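Local coordinates for ribosomal RNA processing protein 6 (Trypanosoma brucei brucei, PDB 4NLC) that probably degrades RNA from its 3' end as a nuclear, exosome-associated exoribonuclease, here in the form of its catalytic core with exonuclease and HRDC domains, at residues 170-175 with 227-232; 176-181 with 251-256; 304-309 with 314-319; 335-340 with 345-350. The protein carries 1 engineered substitution. All coordinates share one frame; numbering follows the deposited sequence.

Contact 1: 170-175 with 227-232; sequences FDTSIA and LYVYDR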
loop_
_atom_site.group_PDB
_atom_site.type_symbol
_atom_site.label_atom_id
_atom_site.label_comp_id
_atom_site.label_asym_id
_atom_site.label_seq_id
_atom_site.Cartn_x
_atom_site.Cartn_y
_atom_site.Cartn_z
ATOM N N PHE A 170 4.763 9.426 12.943
ATOM C CA PHE A 170 5.638 8.715 13.866
ATOM C C PHE A 170 5.526 7.236 13.496
ATOM O O PHE A 170 4.433 6.677 13.511
ATOM C CB PHE A 170 5.362 8.978 15.355
ATOM C CG PHE A 170 6.436 8.379 16.245
ATOM C CD1 PHE A 170 6.368 7.050 16.653
ATOM C CD2 PHE A 170 7.520 9.145 16.673
ATOM C CE1 PHE A 170 7.348 6.509 17.494
ATOM C CE2 PHE A 170 8.489 8.605 17.521
ATOM C CZ PHE A 170 8.408 7.283 17.907
ATOM N N ASP A 171 6.651 6.629 13.116
ATOM C CA ASP A 171 6.686 5.233 12.706
ATOM C C ASP A 171 7.298 4.388 13.830
ATOM O O ASP A 171 8.490 4.512 14.120
ATOM C CB ASP A 171 7.451 5.087 11.378
ATOM C CG ASP A 171 7.357 3.706 10.730
ATOM O OD1 ASP A 171 7.339 2.690 11.472
ATOM O OD2 ASP A 171 7.397 3.634 9.497
ATOM N N THR A 172 6.468 3.546 14.468
ATOM C CA THR A 172 6.878 2.707 15.599
ATOM C C THR A 172 7.883 1.597 15.189
ATOM O O THR A 172 8.635 1.111 16.040
ATOM C CB THR A 172 5.660 2.155 16.370
ATOM O OG1 THR A 172 4.707 1.642 15.453
ATOM C CG2 THR A 172 5.007 3.200 17.241
ATOM N N SER A 173 7.915 1.229 13.900
ATOM C CA SER A 173 8.866 0.246 13.418
ATOM C C SER A 173 10.260 0.913 13.347
ATOM O O SER A 173 11.244 0.297 13.750
ATOM C CB SER A 173 8.423 -0.314 12.069
ATOM O OG SER A 173 9.389 -1.219 11.565
ATOM N N ILE A 174 10.327 2.193 12.921
ATOM C CA ILE A 174 11.586 2.955 12.879
ATOM C C ILE A 174 12.116 3.119 14.314
ATOM O O ILE A 174 13.316 2.960 14.524
ATOM C CB ILE A 174 11.475 4.298 12.091
ATOM C CG1 ILE A 174 11.182 4.038 10.581
ATOM C CG2 ILE A 174 12.745 5.164 12.267
ATOM C CD1 ILE A 174 10.989 5.313 9.744
ATOM N N ALA A 175 11.218 3.367 15.302
ATOM C CA ALA A 175 11.589 3.457 16.727
ATOM C C ALA A 175 12.292 2.163 17.172
ATOM O O ALA A 175 13.382 2.218 17.716
ATOM C CB ALA A 175 10.347 3.693 17.582
ATOM N N LEU A 227 -1.230 2.904 20.061
ATOM C CA LEU A 227 -0.930 4.107 20.857
ATOM C C LEU A 227 -0.240 3.781 22.175
ATOM O O LEU A 227 0.587 4.564 22.606
ATOM C CB LEU A 227 -2.147 4.999 21.069
ATOM C CG LEU A 227 -2.731 5.638 19.814
ATOM C CD1 LEU A 227 -4.031 6.335 20.144
ATOM C CD2 LEU A 227 -1.737 6.559 19.139
ATOM N N TYR A 228 -0.529 2.616 22.783
ATOM C CA TYR A 228 0.174 2.173 24.009
ATOM C C TYR A 228 1.611 1.861 23.655
ATOM O O TYR A 228 2.505 2.239 24.398
ATOM C CB TYR A 228 -0.481 0.944 24.650
ATOM C CG TYR A 228 0.290 0.374 25.833
ATOM C CD1 TYR A 228 0.296 1.022 27.068
ATOM C CD2 TYR A 228 0.985 -0.828 25.725
ATOM C CE1 TYR A 228 0.977 0.492 28.165
ATOM C CE2 TYR A 228 1.684 -1.363 26.815
ATOM C CZ TYR A 228 1.667 -0.702 28.035
ATOM O OH TYR A 228 2.326 -1.231 29.115
ATOM N N VAL A 229 1.828 1.156 22.526
ATOM C CA VAL A 229 3.152 0.784 21.994
ATOM C C VAL A 229 3.947 2.070 21.778
ATOM O O VAL A 229 5.100 2.171 22.202
ATOM C CB VAL A 229 3.011 -0.086 20.699
ATOM C CG1 VAL A 229 4.298 -0.108 19.873
ATOM C CG2 VAL A 229 2.574 -1.508 21.052
ATOM N N TYR A 230 3.291 3.075 21.178
ATOM C CA TYR A 230 3.851 4.403 20.931
ATOM C C TYR A 230 4.376 5.033 22.259
ATOM O O TYR A 230 5.522 5.466 22.313
ATOM C CB TYR A 230 2.777 5.297 20.256
ATOM C CG TYR A 230 3.122 6.768 20.192
ATOM C CD1 TYR A 230 4.213 7.217 19.443
ATOM C CD2 TYR A 230 2.311 7.722 20.799
ATOM C CE1 TYR A 230 4.499 8.578 19.320
ATOM C CE2 TYR A 230 2.584 9.090 20.680
ATOM C CZ TYR A 230 3.685 9.511 19.943
ATOM O OH TYR A 230 4.007 10.842 19.862
ATOM N N ASP A 231 3.545 5.036 23.321
ATOM C CA ASP A 231 3.890 5.555 24.654
ATOM C C ASP A 231 5.124 4.816 25.232
ATOM O O ASP A 231 6.076 5.454 25.670
ATOM C CB ASP A 231 2.700 5.395 25.617
ATOM C CG ASP A 231 1.484 6.257 25.371
ATOM O OD1 ASP A 231 1.583 7.218 24.587
ATOM O OD2 ASP A 231 0.444 5.999 26.000
ATOM N N ARG A 232 5.130 3.481 25.153
ATOM C CA ARG A 232 6.238 2.644 25.632
ATOM C C ARG A 232 7.563 2.865 24.870
ATOM O O ARG A 232 8.629 2.935 25.498
ATOM C CB ARG A 232 5.824 1.168 25.631
ATOM C CG ARG A 232 4.756 0.812 26.698
ATOM C CD ARG A 232 5.258 0.769 28.140
ATOM N NE ARG A 232 6.365 -0.180 28.332
ATOM C CZ ARG A 232 6.226 -1.487 28.541
ATOM N NH1 ARG A 232 5.015 -2.035 28.610
ATOM N NH2 ARG A 232 7.296 -2.256 28.685
#

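Contact 2: 176-181 with 251-256; sequences LQNLHM and LHVFQE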
loop_
_atom_site.group_PDB
_atom_site.type_symbol
_atom_site.label_atom_id
_atom_site.label_comp_id
_atom_site.label_asym_id
_atom_site.label_seq_id
_atom_site.Cartn_x
_atom_site.Cartn_y
_atom_site.Cartn_z
ATOM N N LEU A 176 11.696 1.000 16.865
ATOM C CA LEU A 176 12.260 -0.315 17.237
ATOM C C LEU A 176 13.615 -0.583 16.556
ATOM O O LEU A 176 14.550 -1.002 17.239
ATOM C CB LEU A 176 11.227 -1.430 17.009
ATOM C CG LEU A 176 10.106 -1.523 18.082
ATOM C CD1 LEU A 176 8.920 -2.351 17.606
ATOM C CD2 LEU A 176 10.614 -2.151 19.380
ATOM N N GLN A 177 13.758 -0.234 15.244
ATOM C CA GLN A 177 15.032 -0.364 14.516
ATOM C C GLN A 177 16.135 0.478 15.211
ATOM O O GLN A 177 17.259 -0.000 15.398
ATOM C CB GLN A 177 14.867 0.134 13.069
ATOM C CG GLN A 177 14.105 -0.809 12.150
ATOM C CD GLN A 177 13.993 -0.193 10.777
ATOM O OE1 GLN A 177 13.122 0.632 10.511
ATOM N NE2 GLN A 177 14.944 -0.485 9.912
ATOM N N ASN A 178 15.796 1.743 15.582
ATOM C CA ASN A 178 16.725 2.659 16.254
ATOM C C ASN A 178 17.120 2.226 17.666
ATOM O O ASN A 178 18.136 2.678 18.152
ATOM C CB ASN A 178 16.188 4.088 16.241
ATOM C CG ASN A 178 16.491 4.732 14.915
ATOM O OD1 ASN A 178 17.618 5.145 14.628
ATOM N ND2 ASN A 178 15.548 4.678 14.024
ATOM N N LEU A 179 16.324 1.363 18.311
ATOM C CA LEU A 179 16.596 0.800 19.633
ATOM C C LEU A 179 17.297 -0.555 19.471
ATOM O O LEU A 179 17.540 -1.248 20.467
ATOM C CB LEU A 179 15.285 0.596 20.416
ATOM C CG LEU A 179 14.571 1.818 20.930
ATOM C CD1 LEU A 179 13.106 1.514 21.182
ATOM C CD2 LEU A 179 15.244 2.366 22.164
ATOM N N HIS A 180 17.637 -0.914 18.203
ATOM C CA HIS A 180 18.328 -2.140 17.823
ATOM C C HIS A 180 17.515 -3.357 18.259
ATOM O O HIS A 180 18.053 -4.294 18.858
ATOM C CB HIS A 180 19.772 -2.178 18.395
ATOM C CG HIS A 180 20.694 -1.108 17.903
ATOM N ND1 HIS A 180 20.326 -0.214 16.889
ATOM C CD2 HIS A 180 21.943 -0.797 18.323
ATOM C CE1 HIS A 180 21.365 0.593 16.739
ATOM N NE2 HIS A 180 22.363 0.272 17.571
ATOM N N MET A 181 16.205 -3.326 18.019
ATOM C CA MET A 181 15.440 -4.480 18.444
ATOM C C MET A 181 14.480 -4.964 17.331
ATOM O O MET A 181 14.356 -4.276 16.310
ATOM C CB MET A 181 14.749 -4.290 19.846
ATOM C CG MET A 181 14.037 -3.016 20.091
ATOM S SD MET A 181 13.716 -2.701 21.879
ATOM C CE MET A 181 12.478 -4.012 22.270
ATOM N N LEU A 251 13.664 12.442 19.273
ATOM C CA LEU A 251 13.677 13.432 18.177
ATOM C C LEU A 251 14.254 12.826 16.897
ATOM O O LEU A 251 13.765 13.145 15.816
ATOM C CB LEU A 251 14.477 14.687 18.550
ATOM C CG LEU A 251 13.699 15.849 19.119
ATOM C CD1 LEU A 251 14.653 16.883 19.728
ATOM C CD2 LEU A 251 12.832 16.522 18.044
ATOM N N HIS A 252 15.271 11.940 17.020
ATOM C CA HIS A 252 15.874 11.250 15.864
ATOM C C HIS A 252 14.817 10.381 15.143
ATOM O O HIS A 252 14.723 10.404 13.921
ATOM C CB HIS A 252 17.098 10.414 16.275
ATOM C CG HIS A 252 17.696 9.639 15.143
ATOM N ND1 HIS A 252 18.443 10.255 14.162
ATOM C CD2 HIS A 252 17.620 8.315 14.867
ATOM C CE1 HIS A 252 18.791 9.300 13.318
ATOM N NE2 HIS A 252 18.312 8.118 13.695
ATOM N N VAL A 253 13.980 9.687 15.910
ATOM C CA VAL A 253 12.948 8.812 15.356
ATOM C C VAL A 253 11.847 9.641 14.667
ATOM O O VAL A 253 11.441 9.305 13.557
ATOM C CB VAL A 253 12.436 7.800 16.403
ATOM C CG1 VAL A 253 11.290 6.979 15.839
ATOM C CG2 VAL A 253 13.579 6.873 16.833
ATOM N N PHE A 254 11.445 10.767 15.269
ATOM C CA PHE A 254 10.506 11.702 14.653
ATOM C C PHE A 254 11.108 12.240 13.354
ATOM O O PHE A 254 10.379 12.413 12.393
ATOM C CB PHE A 254 10.206 12.868 15.599
ATOM C CG PHE A 254 8.988 12.648 16.464
ATOM C CD1 PHE A 254 7.702 12.764 15.929
ATOM C CD2 PHE A 254 9.120 12.361 17.814
ATOM C CE1 PHE A 254 6.569 12.575 16.732
ATOM C CE2 PHE A 254 7.982 12.152 18.615
ATOM C CZ PHE A 254 6.719 12.277 18.072
ATOM N N GLN A 255 12.447 12.451 13.322
ATOM C CA GLN A 255 13.174 12.960 12.143
ATOM C C GLN A 255 13.220 11.952 11.018
ATOM O O GLN A 255 12.954 12.302 9.870
ATOM C CB GLN A 255 14.582 13.477 12.515
ATOM C CG GLN A 255 14.494 14.836 13.225
ATOM C CD GLN A 255 15.693 15.234 14.059
ATOM O OE1 GLN A 255 16.541 14.422 14.447
ATOM N NE2 GLN A 255 15.743 16.503 14.412
ATOM N N GLU A 256 13.522 10.691 11.355
ATOM C CA GLU A 256 13.549 9.588 10.401
ATOM C C GLU A 256 12.158 9.327 9.820
ATOM O O GLU A 256 12.055 9.119 8.615
ATOM C CB GLU A 256 14.172 8.339 11.043
ATOM C CG GLU A 256 15.648 8.532 11.355
ATOM C CD GLU A 256 16.575 8.437 10.160
ATOM O OE1 GLU A 256 16.843 9.483 9.524
ATOM O OE2 GLU A 256 17.049 7.316 9.868
HETATM O O HOH W 1 16.004 5.369 11.344
#

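Contact 3: 304-309 with 314-319; sequences MAAREA and SAVMHI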
loop_
_atom_site.group_PDB
_atom_site.type_symbol
_atom_site.label_atom_id
_atom_site.label_comp_id
_atom_site.label_asym_id
_atom_site.label_seq_id
_atom_site.Cartn_x
_atom_site.Cartn_y
_atom_site.Cartn_z
ATOM N N MET A 304 2.046 -4.722 -20.820
ATOM C CA MET A 304 1.076 -3.922 -21.585
ATOM C C MET A 304 -0.369 -4.424 -21.347
ATOM O O MET A 304 -1.232 -3.641 -20.962
ATOM C CB MET A 304 1.419 -3.912 -23.094
ATOM C CG MET A 304 2.638 -3.064 -23.421
ATOM S SD MET A 304 3.234 -3.097 -25.153
ATOM C CE MET A 304 3.291 -1.317 -25.503
ATOM N N ALA A 305 -0.593 -5.738 -21.478
ATOM C CA ALA A 305 -1.893 -6.361 -21.266
ATOM C C ALA A 305 -2.381 -6.200 -19.813
ATOM O O ALA A 305 -3.587 -6.118 -19.576
ATOM C CB ALA A 305 -1.830 -7.826 -21.647
ATOM N N ALA A 306 -1.445 -6.134 -18.854
ATOM C CA ALA A 306 -1.743 -5.972 -17.433
ATOM C C ALA A 306 -2.286 -4.563 -17.175
ATOM O O ALA A 306 -3.237 -4.407 -16.406
ATOM C CB ALA A 306 -0.490 -6.219 -16.608
ATOM N N ARG A 307 -1.684 -3.555 -17.842
ATOM C CA ARG A 307 -2.060 -2.140 -17.807
ATOM C C ARG A 307 -3.471 -1.907 -18.348
ATOM O O ARG A 307 -4.294 -1.238 -17.702
ATOM C CB ARG A 307 -1.034 -1.285 -18.562
ATOM C CG ARG A 307 0.272 -1.152 -17.794
ATOM C CD ARG A 307 1.319 -0.411 -18.601
ATOM N NE ARG A 307 2.650 -0.540 -18.006
ATOM C CZ ARG A 307 3.269 0.383 -17.273
ATOM N NH1 ARG A 307 2.674 1.541 -17.001
ATOM N NH2 ARG A 307 4.473 0.146 -16.788
ATOM N N GLU A 308 -3.750 -2.515 -19.509
ATOM C CA GLU A 308 -5.027 -2.481 -20.205
ATOM C C GLU A 308 -6.156 -3.155 -19.399
ATOM O O GLU A 308 -7.245 -2.592 -19.272
ATOM C CB GLU A 308 -4.872 -3.133 -21.596
ATOM C CG GLU A 308 -3.896 -2.415 -22.515
ATOM C CD GLU A 308 -4.256 -0.972 -22.825
ATOM O OE1 GLU A 308 -5.303 -0.739 -23.475
ATOM O OE2 GLU A 308 -3.501 -0.069 -22.394
ATOM N N ALA A 309 -5.888 -4.330 -18.825
ATOM C CA ALA A 309 -6.894 -5.070 -18.064
ATOM C C ALA A 309 -7.031 -4.535 -16.642
ATOM O O ALA A 309 -8.016 -4.839 -15.963
ATOM C CB ALA A 309 -6.539 -6.549 -18.037
ATOM N N SER A 314 1.059 -10.765 -12.866
ATOM C CA SER A 314 0.822 -12.144 -12.401
ATOM C C SER A 314 -0.615 -12.621 -12.662
ATOM O O SER A 314 -0.820 -13.802 -12.910
ATOM C CB SER A 314 1.171 -12.291 -10.923
ATOM O OG SER A 314 2.567 -12.128 -10.739
ATOM N N ALA A 315 -1.599 -11.709 -12.641
ATOM C CA ALA A 315 -2.981 -12.085 -12.924
ATOM C C ALA A 315 -3.187 -12.293 -14.451
ATOM O O ALA A 315 -4.127 -12.979 -14.860
ATOM C CB ALA A 315 -3.950 -11.043 -12.362
ATOM N N VAL A 316 -2.325 -11.703 -15.285
ATOM C CA VAL A 316 -2.409 -11.912 -16.731
ATOM C C VAL A 316 -1.863 -13.323 -17.050
ATOM O O VAL A 316 -2.538 -14.133 -17.707
ATOM C CB VAL A 316 -1.654 -10.808 -17.535
ATOM C CG1 VAL A 316 -1.489 -11.189 -19.012
ATOM C CG2 VAL A 316 -2.358 -9.462 -17.406
ATOM N N MET A 317 -0.650 -13.610 -16.549
ATOM C CA MET A 317 0.090 -14.829 -16.840
ATOM C C MET A 317 1.127 -15.039 -15.733
ATOM O O MET A 317 1.851 -14.105 -15.395
ATOM C CB MET A 317 0.827 -14.536 -18.173
ATOM C CG MET A 317 1.330 -15.700 -18.941
ATOM S SD MET A 317 2.509 -15.136 -20.220
ATOM C CE MET A 317 1.453 -14.154 -21.248
ATOM N N HIS A 318 1.253 -16.262 -15.211
ATOM C CA HIS A 318 2.287 -16.560 -14.214
ATOM C C HIS A 318 3.683 -16.396 -14.855
ATOM O O HIS A 318 3.837 -16.595 -16.051
ATOM C CB HIS A 318 2.107 -17.973 -13.639
ATOM C CG HIS A 318 2.965 -18.248 -12.442
ATOM N ND1 HIS A 318 4.291 -18.639 -12.572
ATOM C CD2 HIS A 318 2.664 -18.166 -11.124
ATOM C CE1 HIS A 318 4.744 -18.801 -11.342
ATOM N NE2 HIS A 318 3.802 -18.531 -10.432
ATOM N N ILE A 319 4.672 -15.986 -14.073
ATOM C CA ILE A 319 6.047 -15.766 -14.534
ATOM C C ILE A 319 6.644 -17.016 -15.255
ATOM O O ILE A 319 7.355 -16.856 -16.249
ATOM C CB ILE A 319 6.935 -15.242 -13.354
ATOM C CG1 ILE A 319 8.267 -14.633 -13.834
ATOM C CG2 ILE A 319 7.162 -16.299 -12.275
ATOM C CD1 ILE A 319 8.167 -13.262 -14.431
#

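Contact 4: 335-340 with 345-350; sequences EVLKCC and VAVRTN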
loop_
_atom_site.group_PDB
_atom_site.type_symbol
_atom_site.label_atom_id
_atom_site.label_comp_id
_atom_site.label_asym_id
_atom_site.label_seq_id
_atom_site.Cartn_x
_atom_site.Cartn_y
_atom_site.Cartn_z
ATOM N N GLU A 335 -1.240 -24.781 -28.229
ATOM C CA GLU A 335 0.086 -24.942 -27.618
ATOM C C GLU A 335 0.373 -23.728 -26.720
ATOM O O GLU A 335 0.886 -23.904 -25.621
ATOM C CB GLU A 335 1.175 -25.073 -28.691
ATOM C CG GLU A 335 1.433 -26.475 -29.212
ATOM C CD GLU A 335 2.464 -26.542 -30.330
ATOM O OE1 GLU A 335 3.627 -26.109 -30.132
ATOM O OE2 GLU A 335 2.094 -27.045 -31.415
ATOM N N VAL A 336 0.006 -22.505 -27.176
ATOM C CA VAL A 336 0.195 -21.259 -26.409
ATOM C C VAL A 336 -0.677 -21.325 -25.145
ATOM O O VAL A 336 -0.219 -20.958 -24.058
ATOM C CB VAL A 336 -0.085 -19.960 -27.224
ATOM C CG1 VAL A 336 0.123 -18.713 -26.355
ATOM C CG2 VAL A 336 0.775 -19.875 -28.487
ATOM N N LEU A 337 -1.926 -21.822 -25.293
ATOM C CA LEU A 337 -2.865 -21.964 -24.181
ATOM C C LEU A 337 -2.375 -22.954 -23.131
ATOM O O LEU A 337 -2.591 -22.718 -21.950
ATOM C CB LEU A 337 -4.284 -22.288 -24.668
ATOM C CG LEU A 337 -5.051 -21.166 -25.415
ATOM C CD1 LEU A 337 -6.438 -21.610 -25.761
ATOM C CD2 LEU A 337 -5.099 -19.837 -24.619
ATOM N N LYS A 338 -1.647 -24.009 -23.551
ATOM C CA LYS A 338 -1.054 -25.010 -22.658
ATOM C C LYS A 338 0.026 -24.363 -21.751
ATOM O O LYS A 338 -0.044 -24.502 -20.530
ATOM C CB LYS A 338 -0.470 -26.173 -23.464
ATOM C CG LYS A 338 -1.505 -27.180 -23.935
ATOM C CD LYS A 338 -0.837 -28.459 -24.416
ATOM C CE LYS A 338 -1.823 -29.434 -25.020
ATOM N NZ LYS A 338 -1.134 -30.566 -25.706
ATOM N N CYS A 339 0.976 -23.614 -22.344
ATOM C CA CYS A 339 2.038 -22.911 -21.624
ATOM C C CYS A 339 1.491 -21.956 -20.551
ATOM O O CYS A 339 2.049 -21.888 -19.454
ATOM C CB CYS A 339 2.943 -22.163 -22.599
ATOM S SG CYS A 339 3.774 -23.211 -23.820
ATOM N N CYS A 340 0.398 -21.233 -20.876
ATOM C CA CYS A 340 -0.235 -20.186 -20.058
ATOM C C CYS A 340 -1.184 -20.675 -18.939
ATOM O O CYS A 340 -1.776 -19.831 -18.278
ATOM C CB CYS A 340 -0.950 -19.191 -20.964
ATOM S SG CYS A 340 0.140 -18.307 -22.096
ATOM N N VAL A 345 -8.401 -14.342 -19.096
ATOM C CA VAL A 345 -9.199 -13.819 -20.198
ATOM C C VAL A 345 -8.273 -13.024 -21.149
ATOM O O VAL A 345 -8.298 -13.280 -22.349
ATOM C CB VAL A 345 -10.443 -13.035 -19.690
ATOM C CG1 VAL A 345 -11.054 -12.149 -20.776
ATOM C CG2 VAL A 345 -11.490 -14.001 -19.144
ATOM N N ALA A 346 -7.380 -12.174 -20.591
ATOM C CA ALA A 346 -6.383 -11.380 -21.324
ATOM C C ALA A 346 -5.585 -12.248 -22.323
ATOM O O ALA A 346 -5.472 -11.881 -23.498
ATOM C CB ALA A 346 -5.432 -10.689 -20.345
ATOM N N VAL A 347 -5.097 -13.416 -21.863
ATOM C CA VAL A 347 -4.344 -14.373 -22.675
ATOM C C VAL A 347 -5.257 -15.038 -23.730
ATOM O O VAL A 347 -4.890 -15.087 -24.908
ATOM C CB VAL A 347 -3.604 -15.414 -21.794
ATOM C CG1 VAL A 347 -3.187 -16.642 -22.603
ATOM C CG2 VAL A 347 -2.401 -14.789 -21.098
ATOM N N ARG A 348 -6.438 -15.537 -23.305
ATOM C CA ARG A 348 -7.375 -16.204 -24.225
ATOM C C ARG A 348 -7.829 -15.279 -25.354
ATOM O O ARG A 348 -7.839 -15.701 -26.507
ATOM C CB ARG A 348 -8.580 -16.794 -23.472
ATOM C CG ARG A 348 -9.408 -17.773 -24.321
ATOM C CD ARG A 348 -10.337 -18.653 -23.495
ATOM N NE ARG A 348 -9.624 -19.758 -22.841
ATOM C CZ ARG A 348 -9.371 -20.940 -23.402
ATOM N NH1 ARG A 348 -9.755 -21.189 -24.649
ATOM N NH2 ARG A 348 -8.722 -21.877 -22.724
ATOM N N THR A 349 -8.150 -14.010 -25.029
ATOM C CA THR A 349 -8.610 -13.045 -26.030
ATOM C C THR A 349 -7.457 -12.623 -26.960
ATOM O O THR A 349 -7.698 -12.435 -28.150
ATOM C CB THR A 349 -9.402 -11.858 -25.400
ATOM O OG1 THR A 349 -9.661 -10.874 -26.391
ATOM C CG2 THR A 349 -8.682 -11.181 -24.281
ATOM N N ASN A 350 -6.219 -12.564 -26.450
ATOM C CA ASN A 350 -5.047 -12.174 -27.246
ATOM C C ASN A 350 -4.074 -13.311 -27.584
ATOM O O ASN A 350 -2.911 -13.042 -27.878
ATOM C CB ASN A 350 -4.309 -11.019 -26.566
ATOM C CG ASN A 350 -5.172 -9.803 -26.376
ATOM O OD1 ASN A 350 -5.741 -9.581 -25.307
ATOM N ND2 ASN A 350 -5.348 -9.034 -27.432
#

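Contact 1: 170-175 with 227-232
In the RNase H-like exonuclease domain, F170 of the edge strand 169-171 meets Y230 of helix 226-238, where that helix packs against the sheet. The two rings form a T-shaped (edge-to-face) pair, with centroids 5.0 Å apart and planes 70° from each other. Y230 supplies the edge: its CE1 stands 3.5 Å above the F170 plane, displaced from the ring centre toward the rim, and Y230 CD1 comes to 3.5 Å from F170 CD1. The Y230 side chain leaves its helix with CG opposite the backbone N (chi1 168°), which carries the ring over to the strand although its CB is not aimed there. Beyond the ring the phenol oxygen is hydrogen-bonded to Q54, and F170 takes part in a second edge-to-face pair, with F254 of helix 249-261. Strand passes to helix at D171, the N-cap, whose OD1 accepts from S173 N at 2.9 Å and more weakly from I174 N; the same carboxylate also binds the backbone of G150 and A151. T172, in the first turn, divides its two branches between different neighbours. OG1 is bonded to H149 ND1 and F148 O, whereas the methyl CG2 lies against the other helix, 4.0 Å from Y230 CA on its backbone and 4.3 Å from the V229 methyl CG1.

Contact 2: 176-181 with 251-256
The amide nitrogen ND2 of N178 is gripped twice: it donates to I174 O, one turn back in its own helix, and to a water at 2.8 Å. That water in turn donates a hydrogen bond to E256 OE2, 2.7 Å away, and so bridges N178 to the helix 249-261. The other end of the same amide is directed at H252. N178 OD1 lies at the imidazole edge, near the ring plane and 3.2 Å from H252 CD2, while the amide and ring planes stand 77° apart, the two side chains crossing almost perpendicularly. H252 extends with CG opposite its backbone N (chi1 177°), which brings this edge up to the asparagine, and CG of E256 lies 3.5 Å above one face of the ring, toward its rim. The polar side chains thus line the partly exposed margin of a packing between helix 172-178 of the exonuclease domain and helix 249-261, which comes later in the chain. Deeper in, V253 CG2 rests 3.9 Å from N178 CB, the two side chains running past each other in opposite directions, and V253 also touches A175 and L237. Just past N178 the first helix ends in a Schellman motif with H180, at positive phi, as its C-prime residue: M181 N reaches back to L176 O and H180 N to Q177 O, each at 3.0 Å. The H180 ring turns its edge to the same carbonyl, ND1 making a weak bond of 3.4 Å to Q177 O.

Contact 3: 304-309 with 314-319
The chi1 of V316, 168°, sets CG1 opposite its own backbone N and CG2 opposite its carbonyl carbon, a fork whose two methyls settle on A305 and A306. CG2 goes in deeper. It lies 3.5 Å from A306 CA, 3.7 Å from A306 N and 3.8 Å from A306 CB, so it presses on the main chain of the helix as much as on its side chains. CG1 takes the neighbouring position, 4.3 Å from A305 CB. With no side chain longer than a methyl on either alanine, the backbones come close, A306 CA and V316 CA being 6.0 Å apart. Within the HRDC domain, the long helix 289-309 here turns back through a short link into the single-turn helix 313-316. No hydrogen bond joins the two segments; the contact is apolar and buried. Polar groups beside it find partners elsewhere: V316 O is bonded to S344 OG and M317 O to R302 NH1. R307 points away from the contact, and its NE forms a salt bridge with D303. Loop residues of the exonuclease domain also touch here: Y105 meets A306, and F102 meets S314 and A315. Beyond V316 the chain leaves helical geometry at M317, and H318 ND1 caps S320 N at the start of helix 319-328.

Contact 4: 335-340 with 345-350
Apolar packing joins V347 to C340 and L337, three residues apart at the C-terminal end of helix 333-339. The methyl CG1 of V347 does this work: it lies 3.8 Å from both C340 CB and C340 SG, and 4.2 Å from L337 CD2. The thiol reaches it with SG opposite the carbonyl carbon of C340 (chi1 -62°). In another structure of this protein a disulfide ties C340 to position 321; here that residue is an engineered serine and the bond is absent, although S321 OG is hydrogen-bonded to C339 O. The second kind of interaction is a methyl laid on a flat cation. L337 CD1 sits over one face of the R348 guanidinium, 3.5 Å from R348 NH1 and 3.8 Å from both R348 CZ and R348 NH2. R348 is otherwise extended, and its bend at chi3 (-78°) swings the guanidinium back across the leucine, so that the two side chains cross at about a right angle. L337 thus uses both branches, CD2 toward the buried valine and CD1 toward the exposed arginine. Helices 333-339 and 345-349 are consecutive in the HRDC domain, an all-helical module, and next to this contact V336, L337 and V347 also pack on the following helix 351-359. Polar contacts belong to the backbone and the link between the helices: C340 N donates to V336 O, V347 N to S344 OG, and S341 OG is bonded to K338 O.

How the contacts relate
From the N terminus, the chain runs through a leading segment with a small two-stranded sheet into the exonuclease domain. Contact 1 closes a loop of 51 residues, bringing helix 226-238 back to the last strand of the sheet; contact 2 opens before that loop ends and closes on helix 249-261, so the two cross. Sharing helix 172-178 and with centres about 9 Å apart, they touch through F254 against F170 and Y230, and V253 against A175. Contacts 3 and 4 follow in series, each spanning only four residues, inside the HRDC domain. They meet where V316 and M317 reach V347, A346 and C340. About 26 Å separates the nearest atoms of contacts 1 and 3, across the two domains.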